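Local coordinates for Lin1840 protein (PDB 4ZOC), which probably hydrolyses terminal, non-reducing beta-D-glucosyl residues to release beta-D-glucose, as a glycoside hydrolase family 3 beta-glucosidase linked to beta-1,2-glucan metabolism, at residues 106-112 and 159-164; 475-481 and 508-514; 554-560 and 590-596; 603-607 and 634-640. The protein carries 2 engineered substitutions. All coordinates share one frame; numbering follows the deposited sequence.

Contact 1: 106-112 and 159-164; sequences LGCSFDR and FLNSEL
R112 lays the NE side of its guanidinium against the carboxylate of E163, and a single oxygen takes both bonds of this salt bridge. NE and NH2 each stand 3.0 Å from E163 OE1, which lies in the guanidinium plane. The carboxylate is turned steeply, its plane 73° from that of the guanidinium, and OE1 receives NE on its anti lone pair. The other oxygen of E163 pairs with K166. An extended run from CG to NE carries the arginine across the side chain of L164 at nearly a right angle, CG of R112 lying 4.1 Å from CD2 of L164. Both segments belong to the family 3 N-terminal TIM-barrel domain, where helix 103-108, the turn after it and the first residue of helix 112-128 meet helix 158-173. Here L164 CD1 rests 3.7 Å from CA of G107, a close approach to bare backbone. F110, with positive phi, offers a ring face to L160: CD2 of L160 sits 4.0 Å from the ring centroid in a CH-pi contact. The chi1 of L160 (-171°) swings its CG away from the backbone N, and CD2 also comes to 3.8 Å from G107 O. F663, on strand 659-668, adds a cation-pi contact to R112.

Contact 2: 475-481 and 508-514; sequences GSLATIR and RPLEVKE
I480 and E511 join two loops of the family 3 C-terminal domain through a backbone bond. I480, the centre of an inverse gamma turn, accepts at its carbonyl O from E511 N at 2.8 Å. These loops follow neighbouring parallel strands, 459-465 and 500-505, of the domain's mixed sheet. Packing is close around that bond: L510 CA makes a CH...O contact of 3.3 Å with the same I480 O, and CD1 of I480 comes to 3.9 Å from P509 O, which is buried without a polar partner. R508 forms the other well-buried end. Its chain bends at chi3 (59°), turning the guanidinium so that L477 CD1 lies over one face, 3.5 Å from NH1, while NH2 donates in plane to G475 O at 2.8 Å. E466 forms a salt bridge with NH1, and the backbone carbonyls of P145 and R146, in the N-terminal domain, take further bonds from this arginine. Toward solvent the contact becomes a charged network. E514 is exposed, and R481 grips it end-on, its NH1 and NH2 each meeting a different oxygen; E484 is a second carboxylate partner of NH2. Buried E511 is shared: OE2 bonds to T558, whereas R481 NH1 reaches E511 OE1 at 2.9 Å, meeting it on the anti side, 33° out of the carboxylate plane.

Contact 3: 554-560 and 590-596; sequences FPQTTGQ and IPNEPFY
Q556 and Q560 converge on one backbone oxygen, E593 O, through differently folded side chains. Q556 is bent at chi2 (-75°), which curls its amide back over the 590-596 loop and sets NE2 3.0 Å from E593 O. Q560 instead runs out straight, CG anti to the backbone N and chi2 -179°, and its NE2 donates to E593 O over the same distance. The two donors approach from opposite faces of the carbonyl plane, each well above it, while the oxygen lies close to the plane of either amide. The other end of the Q560 amide is also held: OE1 accepts from Q556 N at 2.8 Å, fixing which way the group is turned. I590 places CD1 against the aliphatic part of Q560, 3.7 Å from CG, and near the methyl of T557. F595 presents its ring edge to Q556 OE1, the amide and ring planes standing 78° apart. Y596 meets CB of F554 with its own ring edge, and its hydroxyl bonds to E379. F554 N donates to Y596 O at 3.0 Å, whereas F554 O receives weak bonds from both F595 N and Y596 N: a classic beta bulge on a single antiparallel bridge.

Contact 4: 603-607 and 634-640; sequences SYSEF and SDIAGKE
F607 spreads its ring beneath the side chain of E640, whose CB sits almost exactly over the ring centre, 3.6 Å from the centroid and 5° off the normal. This CH-pi contact uses the aliphatic root of the glutamate. Beyond it the chain bends at chi2 (56°), leaving OE1 3.3 Å from F607 CD2, with the carboxylate plane inclined 61° to the ring; OE2 forms a salt bridge with K549. The far edge of the ring abuts the backbone at G638, C of this glycine lying near the ring plane. S605 supplies the direct polar link: its OG donates to I636 O at 2.7 Å, coming from well above the carbonyl plane. The same oxygen also accepts from N632. Beside this bond, I636 CD1 approaches Y604 O to 3.4 Å and its CG2 touches CB of Y604.

Two ST turns shape the backbones behind these contacts. S603 OG accepts from S605 N at 2.9 Å, and S634 OG accepts from I636 N while also pairing with N632. A water lies between the two segments and donates to K639 O at 2.9 Å; its approach to S603 OG is too short to be taken at face value.

The contact brings the start of strand 607-611 against the start of strand 638-648, a strand of the five-stranded mixed sheet. Strand 659-668 pairs with the latter through G638 and E640, and L668 touches F607. Y604 in turn touches strand 376-380 and bonds to L539 O, in the last turn of helix 532-541.

In the fold
Contacts 2 and 3 form one continuous region of the C-terminal domain: T558 OG1 lies 2.8 Å from E511 OE2 and 3.1 Å from I480 N, both probable hydrogen bonds. Each also touches the second subunit. Contact 2 is mostly buried and combines a backbone bond with arginine bonds and salt bridges, whereas partly buried contact 3 relies on glutamine amides and a beta bulge. Contact 1, partly buried and nearest the centre of the chain, joins helices and a turn of the N-terminal domain by leucine packing, one CH-pi contact and one ion pair. Contact 4, on the surface, combines a phenylalanine ring under a glutamate with a serine-to-backbone bond. Strand 659-668 borders both contacts 1 and 4, whose centres lie about 21 Å apart.

Contact 1: 106-112 and 159-164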
# COMPACT_ATOMS: atom_id res chain seq x y z
N LEU A 106 -8.59 21.61 -9.79
CA LEU A 106 -8.11 22.03 -11.09
C LEU A 106 -7.86 20.80 -11.98
O LEU A 106 -7.96 20.86 -13.16
CB LEU A 106 -6.87 22.94 -11.00
CG LEU A 106 -7.07 24.26 -10.26
CD1 LEU A 106 -5.79 25.04 -10.11
CD2 LEU A 106 -8.12 25.09 -10.95
N GLY A 107 -7.43 19.70 -11.41
CA GLY A 107 -7.16 18.46 -12.15
C GLY A 107 -8.52 18.06 -12.78
O GLY A 107 -8.60 17.73 -13.95
N CYS A 108 -9.55 18.19 -12.02
CA CYS A 108 -10.94 17.82 -12.53
C CYS A 108 -11.46 18.71 -13.69
O CYS A 108 -12.37 18.32 -14.38
CB CYS A 108 -11.97 17.77 -11.42
SG CYS A 108 -11.63 16.56 -10.11
N SER A 109 -10.90 19.92 -13.86
CA SER A 109 -11.18 20.75 -15.01
C SER A 109 -10.79 20.09 -16.31
O SER A 109 -11.44 20.38 -17.29
CB SER A 109 -10.52 22.13 -14.98
OG SER A 109 -9.15 22.07 -15.35
N PHE A 110 -9.79 19.21 -16.31
CA PHE A 110 -9.21 18.65 -17.58
C PHE A 110 -8.95 19.76 -18.58
O PHE A 110 -9.07 19.56 -19.83
CB PHE A 110 -10.13 17.54 -18.11
CG PHE A 110 -9.91 16.22 -17.45
CD1 PHE A 110 -10.43 15.97 -16.16
CD2 PHE A 110 -9.31 15.17 -18.17
CE1 PHE A 110 -10.31 14.75 -15.55
CE2 PHE A 110 -9.20 13.93 -17.55
CZ PHE A 110 -9.71 13.75 -16.25
N ASP A 111 -8.61 20.97 -18.05
CA ASP A 111 -8.50 22.15 -18.88
C ASP A 111 -7.18 22.91 -18.70
O ASP A 111 -7.00 23.63 -17.73
CB ASP A 111 -9.73 23.06 -18.72
CG ASP A 111 -9.79 24.10 -19.81
OD1 ASP A 111 -9.97 23.71 -20.99
OD2 ASP A 111 -9.56 25.29 -19.50
N ARG A 112 -6.27 22.70 -19.66
CA ARG A 112 -4.92 23.24 -19.60
C ARG A 112 -4.99 24.77 -19.45
O ARG A 112 -4.27 25.34 -18.65
CB ARG A 112 -4.08 22.84 -20.80
CG ARG A 112 -3.77 21.35 -20.91
CD ARG A 112 -3.28 21.09 -22.34
NE ARG A 112 -2.88 19.72 -22.62
CZ ARG A 112 -3.74 18.79 -23.10
NH1 ARG A 112 -5.02 19.07 -23.28
NH2 ARG A 112 -3.30 17.57 -23.40
N PHE A 159 -0.23 11.30 -16.96
CA PHE A 159 -0.34 12.18 -18.19
C PHE A 159 -1.06 13.50 -17.90
O PHE A 159 -0.52 14.61 -18.19
CB PHE A 159 -1.02 11.48 -19.37
CG PHE A 159 -1.10 12.30 -20.61
CD1 PHE A 159 0.01 12.55 -21.32
CD2 PHE A 159 -2.29 12.84 -21.01
CE1 PHE A 159 -0.06 13.33 -22.48
CE2 PHE A 159 -2.38 13.62 -22.13
CZ PHE A 159 -1.24 13.86 -22.85
N LEU A 160 -2.26 13.40 -17.36
CA LEU A 160 -2.90 14.57 -16.87
C LEU A 160 -1.99 15.39 -16.00
O LEU A 160 -1.90 16.66 -16.15
CB LEU A 160 -4.17 14.21 -16.08
CG LEU A 160 -5.05 15.36 -15.67
CD1 LEU A 160 -5.50 16.25 -16.86
CD2 LEU A 160 -6.30 14.92 -14.94
N ASN A 161 -1.30 14.78 -15.04
CA ASN A 161 -0.53 15.59 -14.11
C ASN A 161 0.60 16.29 -14.84
O ASN A 161 0.96 17.42 -14.51
CB ASN A 161 0.08 14.75 -12.94
CG ASN A 161 -1.00 14.20 -12.03
OD1 ASN A 161 -2.17 14.64 -12.14
ND2 ASN A 161 -0.65 13.39 -11.08
N SER A 162 1.19 15.58 -15.80
CA SER A 162 2.26 16.15 -16.64
C SER A 162 1.77 17.37 -17.45
O SER A 162 2.43 18.42 -17.45
CB SER A 162 2.85 15.09 -17.59
OG SER A 162 3.52 14.02 -16.91
N GLU A 163 0.59 17.24 -18.07
CA GLU A 163 0.02 18.28 -18.99
C GLU A 163 -0.35 19.51 -18.17
O GLU A 163 -0.00 20.64 -18.52
CB GLU A 163 -1.11 17.74 -19.79
CG GLU A 163 -0.66 16.65 -20.79
CD GLU A 163 0.14 17.25 -21.90
OE1 GLU A 163 -0.40 18.03 -22.63
OE2 GLU A 163 1.36 17.00 -22.03
N LEU A 164 -0.99 19.29 -17.03
CA LEU A 164 -1.35 20.43 -16.18
C LEU A 164 -0.15 21.10 -15.44
O LEU A 164 -0.12 22.34 -15.23
CB LEU A 164 -2.45 20.04 -15.22
CG LEU A 164 -3.72 19.50 -15.93
CD1 LEU A 164 -4.75 19.29 -14.81
CD2 LEU A 164 -4.33 20.40 -16.97

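Contact 2: 475-481 and 508-514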
# COMPACT_ATOMS: atom_id res chain seq x y z
N GLY A 475 -2.27 16.43 7.56
CA GLY A 475 -3.71 16.23 7.69
C GLY A 475 -4.13 14.86 7.15
O GLY A 475 -4.89 14.76 6.20
N SER A 476 -3.56 13.80 7.69
CA SER A 476 -3.87 12.45 7.25
C SER A 476 -5.09 11.95 8.02
O SER A 476 -5.10 12.03 9.30
CB SER A 476 -2.68 11.52 7.57
OG SER A 476 -1.57 11.75 6.69
N LEU A 477 -5.98 11.29 7.28
CA LEU A 477 -7.13 10.65 7.85
C LEU A 477 -7.10 9.19 7.57
O LEU A 477 -7.14 8.79 6.40
CB LEU A 477 -8.43 11.18 7.30
CG LEU A 477 -8.98 12.49 7.61
CD1 LEU A 477 -10.37 12.64 6.96
CD2 LEU A 477 -9.05 12.57 9.13
N ALA A 478 -7.09 8.36 8.60
CA ALA A 478 -7.16 6.93 8.35
C ALA A 478 -8.45 6.45 7.76
O ALA A 478 -8.42 5.55 6.89
CB ALA A 478 -6.83 6.15 9.61
N THR A 479 -9.56 7.11 8.07
CA THR A 479 -10.85 6.79 7.46
C THR A 479 -11.34 7.99 6.69
O THR A 479 -11.48 9.12 7.22
CB THR A 479 -11.87 6.41 8.54
OG1 THR A 479 -11.33 5.31 9.31
CG2 THR A 479 -13.19 6.08 7.97
N ILE A 480 -11.51 7.80 5.39
CA ILE A 480 -11.82 8.92 4.51
C ILE A 480 -13.34 9.19 4.44
O ILE A 480 -14.00 9.04 3.37
CB ILE A 480 -11.22 8.73 3.08
CG1 ILE A 480 -11.62 7.39 2.49
CG2 ILE A 480 -9.71 8.82 3.18
CD1 ILE A 480 -11.78 7.48 0.99
N ARG A 481 -13.84 9.62 5.58
CA ARG A 481 -15.24 9.94 5.81
C ARG A 481 -15.36 11.33 6.41
O ARG A 481 -14.45 11.80 7.06
CB ARG A 481 -15.88 8.88 6.72
CG ARG A 481 -16.16 7.57 6.05
CD ARG A 481 -16.77 6.63 7.05
NE ARG A 481 -18.13 6.97 7.44
CZ ARG A 481 -19.21 6.59 6.77
NH1 ARG A 481 -19.10 6.00 5.61
NH2 ARG A 481 -20.42 6.93 7.22
N ARG A 508 -10.22 16.06 -0.48
CA ARG A 508 -9.83 14.65 -0.81
C ARG A 508 -11.05 13.90 -1.26
O ARG A 508 -12.15 14.26 -0.86
CB ARG A 508 -9.25 13.87 0.41
CG ARG A 508 -10.16 13.98 1.66
CD ARG A 508 -9.98 12.91 2.70
NE ARG A 508 -8.61 12.93 3.18
CZ ARG A 508 -8.15 13.81 4.06
NH1 ARG A 508 -8.94 14.73 4.56
NH2 ARG A 508 -6.91 13.76 4.47
N PRO A 509 -10.89 12.85 -2.12
CA PRO A 509 -11.97 11.84 -2.24
C PRO A 509 -12.41 11.37 -0.88
O PRO A 509 -11.60 11.27 0.09
CB PRO A 509 -11.27 10.70 -2.98
CG PRO A 509 -10.19 11.42 -3.83
CD PRO A 509 -9.68 12.40 -2.84
N LEU A 510 -13.71 11.13 -0.77
CA LEU A 510 -14.31 10.69 0.49
C LEU A 510 -15.21 9.50 0.14
O LEU A 510 -15.59 9.32 -1.04
CB LEU A 510 -15.15 11.79 1.12
CG LEU A 510 -14.31 12.89 1.77
CD1 LEU A 510 -15.22 14.10 1.86
CD2 LEU A 510 -13.62 12.47 3.06
N GLU A 511 -15.65 8.81 1.16
CA GLU A 511 -16.73 7.81 1.02
C GLU A 511 -18.10 8.52 0.85
O GLU A 511 -18.65 9.11 1.80
CB GLU A 511 -16.80 6.89 2.23
CG GLU A 511 -15.55 6.10 2.55
CD GLU A 511 -15.72 5.12 3.72
OE1 GLU A 511 -16.88 4.86 4.18
OE2 GLU A 511 -14.67 4.59 4.17
N VAL A 512 -18.60 8.54 -0.36
CA VAL A 512 -19.78 9.29 -0.64
C VAL A 512 -21.01 8.43 -0.97
O VAL A 512 -22.11 9.00 -1.32
CB VAL A 512 -19.55 10.40 -1.68
CG1 VAL A 512 -18.50 11.39 -1.21
CG2 VAL A 512 -19.31 9.82 -3.07
N LYS A 513 -20.87 7.10 -0.95
CA LYS A 513 -21.97 6.25 -1.31
C LYS A 513 -23.27 6.62 -0.49
O LYS A 513 -24.38 6.77 -1.09
CB LYS A 513 -21.60 4.77 -1.13
CG LYS A 513 -22.78 3.79 -1.21
CD LYS A 513 -22.31 2.32 -1.14
CE LYS A 513 -23.57 1.45 -1.45
NZ LYS A 513 -23.16 0.09 -1.69
N GLU A 514 -23.12 6.85 0.80
CA GLU A 514 -24.29 7.16 1.67
C GLU A 514 -24.86 8.52 1.34
O GLU A 514 -26.05 8.74 1.53
CB GLU A 514 -23.92 7.12 3.13
CG GLU A 514 -23.56 5.71 3.56
CD GLU A 514 -22.75 5.69 4.83
OE1 GLU A 514 -23.09 6.40 5.78
OE2 GLU A 514 -21.76 4.93 4.88

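Contact 3: 554-560 and 590-596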
# COMPACT_ATOMS: atom_id res chain seq x y z
N PHE A 554 -13.01 7.78 -6.54
CA PHE A 554 -13.71 7.85 -5.25
C PHE A 554 -13.95 6.40 -4.78
O PHE A 554 -14.75 5.69 -5.36
CB PHE A 554 -15.04 8.60 -5.41
CG PHE A 554 -14.89 10.10 -5.24
CD1 PHE A 554 -13.87 10.78 -5.87
CD2 PHE A 554 -15.70 10.81 -4.37
CE1 PHE A 554 -13.66 12.12 -5.66
CE2 PHE A 554 -15.52 12.18 -4.16
CZ PHE A 554 -14.51 12.83 -4.86
N PRO A 555 -13.19 5.97 -3.71
CA PRO A 555 -13.39 4.60 -3.29
C PRO A 555 -14.75 4.26 -2.77
O PRO A 555 -15.50 5.07 -2.23
CB PRO A 555 -12.32 4.38 -2.22
CG PRO A 555 -11.29 5.48 -2.45
CD PRO A 555 -12.17 6.62 -2.91
N GLN A 556 -15.05 2.96 -2.93
CA GLN A 556 -16.21 2.33 -2.28
C GLN A 556 -16.17 2.50 -0.78
O GLN A 556 -17.18 2.82 -0.15
CB GLN A 556 -16.32 0.82 -2.59
CG GLN A 556 -16.53 0.41 -4.04
CD GLN A 556 -17.99 0.66 -4.50
OE1 GLN A 556 -18.96 0.74 -3.70
NE2 GLN A 556 -18.15 0.66 -5.79
N THR A 557 -15.02 2.25 -0.18
CA THR A 557 -14.77 2.35 1.24
C THR A 557 -13.25 2.50 1.42
O THR A 557 -12.49 2.22 0.48
CB THR A 557 -15.27 1.10 1.98
OG1 THR A 557 -15.26 1.28 3.39
CG2 THR A 557 -14.49 -0.15 1.54
N THR A 558 -12.81 2.94 2.60
CA THR A 558 -11.41 3.21 2.92
C THR A 558 -10.52 2.00 2.55
O THR A 558 -9.43 2.15 2.00
CB THR A 558 -11.29 3.55 4.45
OG1 THR A 558 -11.92 4.84 4.66
CG2 THR A 558 -9.89 3.64 4.85
N GLY A 559 -11.00 0.81 2.88
CA GLY A 559 -10.24 -0.39 2.63
C GLY A 559 -10.10 -0.83 1.17
O GLY A 559 -9.34 -1.77 0.92
N GLN A 560 -10.72 -0.16 0.24
CA GLN A 560 -10.46 -0.37 -1.17
C GLN A 560 -9.14 0.30 -1.63
O GLN A 560 -8.64 0.07 -2.73
CB GLN A 560 -11.64 0.17 -1.99
CG GLN A 560 -11.66 -0.43 -3.41
CD GLN A 560 -12.80 0.10 -4.28
OE1 GLN A 560 -13.14 1.30 -4.24
NE2 GLN A 560 -13.49 -0.82 -4.96
N ILE A 590 -17.24 -5.84 -1.16
CA ILE A 590 -17.43 -4.62 -2.00
C ILE A 590 -17.10 -4.95 -3.45
O ILE A 590 -16.40 -5.95 -3.73
CB ILE A 590 -16.52 -3.47 -1.58
CG1 ILE A 590 -15.05 -3.86 -1.64
CG2 ILE A 590 -16.91 -2.92 -0.20
CD1 ILE A 590 -14.09 -2.62 -1.64
N PRO A 591 -17.59 -4.15 -4.36
CA PRO A 591 -17.09 -4.21 -5.75
C PRO A 591 -15.64 -3.86 -5.93
O PRO A 591 -15.02 -3.12 -5.12
CB PRO A 591 -17.97 -3.19 -6.47
CG PRO A 591 -19.15 -3.03 -5.59
CD PRO A 591 -18.54 -3.05 -4.23
N ASN A 592 -15.08 -4.37 -7.02
CA ASN A 592 -13.74 -4.00 -7.46
C ASN A 592 -13.69 -2.59 -7.95
O ASN A 592 -12.66 -1.88 -7.82
CB ASN A 592 -13.25 -4.90 -8.62
CG ASN A 592 -12.83 -6.31 -8.17
OD1 ASN A 592 -13.22 -6.81 -7.15
ND2 ASN A 592 -12.09 -6.98 -9.04
N GLU A 593 -14.77 -2.15 -8.56
CA GLU A 593 -14.79 -0.81 -9.11
C GLU A 593 -14.86 0.20 -8.01
O GLU A 593 -15.50 -0.03 -7.01
CB GLU A 593 -16.04 -0.61 -9.96
CG GLU A 593 -16.00 -1.46 -11.21
CD GLU A 593 -16.47 -2.92 -11.02
OE1 GLU A 593 -16.91 -3.34 -9.92
OE2 GLU A 593 -16.30 -3.66 -11.99
N PRO A 594 -14.21 1.38 -8.19
CA PRO A 594 -14.43 2.48 -7.27
C PRO A 594 -15.89 2.95 -7.38
O PRO A 594 -16.58 2.60 -8.35
CB PRO A 594 -13.44 3.57 -7.77
CG PRO A 594 -13.36 3.28 -9.24
CD PRO A 594 -13.44 1.77 -9.37
N PHE A 595 -16.37 3.66 -6.37
CA PHE A 595 -17.72 4.17 -6.41
C PHE A 595 -17.91 5.09 -7.62
O PHE A 595 -18.93 5.05 -8.33
CB PHE A 595 -18.11 4.85 -5.10
CG PHE A 595 -19.59 5.12 -5.01
CD1 PHE A 595 -20.43 4.07 -4.73
CD2 PHE A 595 -20.11 6.40 -5.19
CE1 PHE A 595 -21.77 4.26 -4.69
CE2 PHE A 595 -21.46 6.62 -5.14
CZ PHE A 595 -22.29 5.52 -4.87
N TYR A 596 -16.95 5.95 -7.86
CA TYR A 596 -16.88 6.72 -9.12
C TYR A 596 -15.45 6.70 -9.68
O TYR A 596 -14.47 6.76 -8.92
CB TYR A 596 -17.20 8.21 -8.88
CG TYR A 596 -18.59 8.52 -8.29
CD1 TYR A 596 -19.73 8.23 -9.01
CD2 TYR A 596 -18.73 9.24 -7.08
CE1 TYR A 596 -20.98 8.56 -8.53
CE2 TYR A 596 -19.98 9.60 -6.61
CZ TYR A 596 -21.10 9.24 -7.33
OH TYR A 596 -22.38 9.60 -6.87

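Contact 4: 603-607 and 634-640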
# COMPACT_ATOMS: atom_id res chain seq x y z
N SER A 603 -23.37 16.25 -16.81
CA SER A 603 -23.57 17.57 -17.47
C SER A 603 -25.11 17.75 -17.53
O SER A 603 -25.85 16.76 -17.50
CB SER A 603 -23.01 17.52 -18.92
OG SER A 603 -23.31 18.70 -19.73
N TYR A 604 -25.54 19.01 -17.73
CA TYR A 604 -26.90 19.35 -18.11
C TYR A 604 -27.19 19.04 -19.61
O TYR A 604 -28.35 19.02 -20.00
CB TYR A 604 -27.25 20.79 -17.75
CG TYR A 604 -27.05 21.12 -16.31
CD1 TYR A 604 -27.20 20.12 -15.31
CD2 TYR A 604 -26.77 22.40 -15.91
CE1 TYR A 604 -27.08 20.42 -13.97
CE2 TYR A 604 -26.60 22.72 -14.58
CZ TYR A 604 -26.73 21.74 -13.60
OH TYR A 604 -26.52 22.10 -12.25
N SER A 605 -26.16 18.82 -20.40
CA SER A 605 -26.27 18.59 -21.80
C SER A 605 -26.11 17.06 -22.07
O SER A 605 -25.84 16.24 -21.18
CB SER A 605 -25.16 19.34 -22.52
OG SER A 605 -25.09 20.69 -22.25
N GLU A 606 -26.25 16.71 -23.33
CA GLU A 606 -26.03 15.33 -23.80
C GLU A 606 -25.19 15.41 -25.07
O GLU A 606 -25.38 16.29 -25.91
CB GLU A 606 -27.36 14.76 -24.20
CG GLU A 606 -28.15 13.84 -23.34
CD GLU A 606 -29.06 12.99 -24.26
OE1 GLU A 606 -29.95 13.57 -24.88
OE2 GLU A 606 -28.88 11.76 -24.46
N PHE A 607 -24.25 14.50 -25.24
CA PHE A 607 -23.32 14.58 -26.37
C PHE A 607 -23.25 13.28 -27.09
O PHE A 607 -23.56 12.27 -26.56
CB PHE A 607 -21.91 14.90 -25.88
CG PHE A 607 -21.83 16.18 -25.07
CD1 PHE A 607 -21.65 17.43 -25.70
CD2 PHE A 607 -21.92 16.13 -23.70
CE1 PHE A 607 -21.61 18.59 -24.99
CE2 PHE A 607 -21.92 17.32 -22.96
CZ PHE A 607 -21.71 18.52 -23.61
N SER A 634 -28.47 18.14 -27.25
CA SER A 634 -29.48 18.72 -26.33
C SER A 634 -29.73 20.18 -26.69
O SER A 634 -29.12 20.74 -27.65
CB SER A 634 -29.01 18.61 -24.86
OG SER A 634 -27.96 19.58 -24.57
N ASP A 635 -30.62 20.83 -25.92
CA ASP A 635 -30.92 22.17 -26.13
C ASP A 635 -30.16 23.06 -25.16
O ASP A 635 -30.50 24.23 -25.02
CB ASP A 635 -32.45 22.37 -25.95
CG ASP A 635 -33.23 21.63 -27.00
OD1 ASP A 635 -32.88 21.74 -28.21
OD2 ASP A 635 -34.17 20.95 -26.64
N ILE A 636 -29.15 22.51 -24.50
CA ILE A 636 -28.43 23.26 -23.45
C ILE A 636 -26.93 23.28 -23.83
O ILE A 636 -26.38 22.25 -24.08
CB ILE A 636 -28.65 22.57 -22.09
CG1 ILE A 636 -30.16 22.64 -21.68
CG2 ILE A 636 -27.82 23.22 -21.02
CD1 ILE A 636 -30.57 21.47 -20.81
N ALA A 637 -26.30 24.45 -23.92
CA ALA A 637 -24.88 24.59 -24.23
C ALA A 637 -24.07 23.94 -23.10
O ALA A 637 -24.48 24.00 -21.92
CB ALA A 637 -24.51 26.06 -24.33
N GLY A 638 -22.97 23.30 -23.45
CA GLY A 638 -22.15 22.69 -22.43
C GLY A 638 -20.85 22.27 -22.96
O GLY A 638 -20.60 22.37 -24.18
N LYS A 639 -19.98 21.84 -22.05
CA LYS A 639 -18.68 21.32 -22.36
C LYS A 639 -18.55 19.83 -22.00
O LYS A 639 -19.05 19.35 -20.99
CB LYS A 639 -17.61 22.12 -21.58
CG LYS A 639 -17.48 23.55 -22.06
CD LYS A 639 -16.81 24.42 -21.03
CE LYS A 639 -16.86 25.87 -21.46
NZ LYS A 639 -15.97 26.54 -20.51
N GLU A 640 -17.87 19.09 -22.86
CA GLU A 640 -17.61 17.69 -22.65
C GLU A 640 -16.09 17.50 -22.71
O GLU A 640 -15.38 18.23 -23.44
CB GLU A 640 -18.27 16.86 -23.78
CG GLU A 640 -18.10 15.34 -23.67
CD GLU A 640 -18.60 14.76 -22.34
OE1 GLU A 640 -19.72 14.20 -22.23
OE2 GLU A 640 -17.84 14.91 -21.35
O HOH W 1 -21.29 20.21 -19.44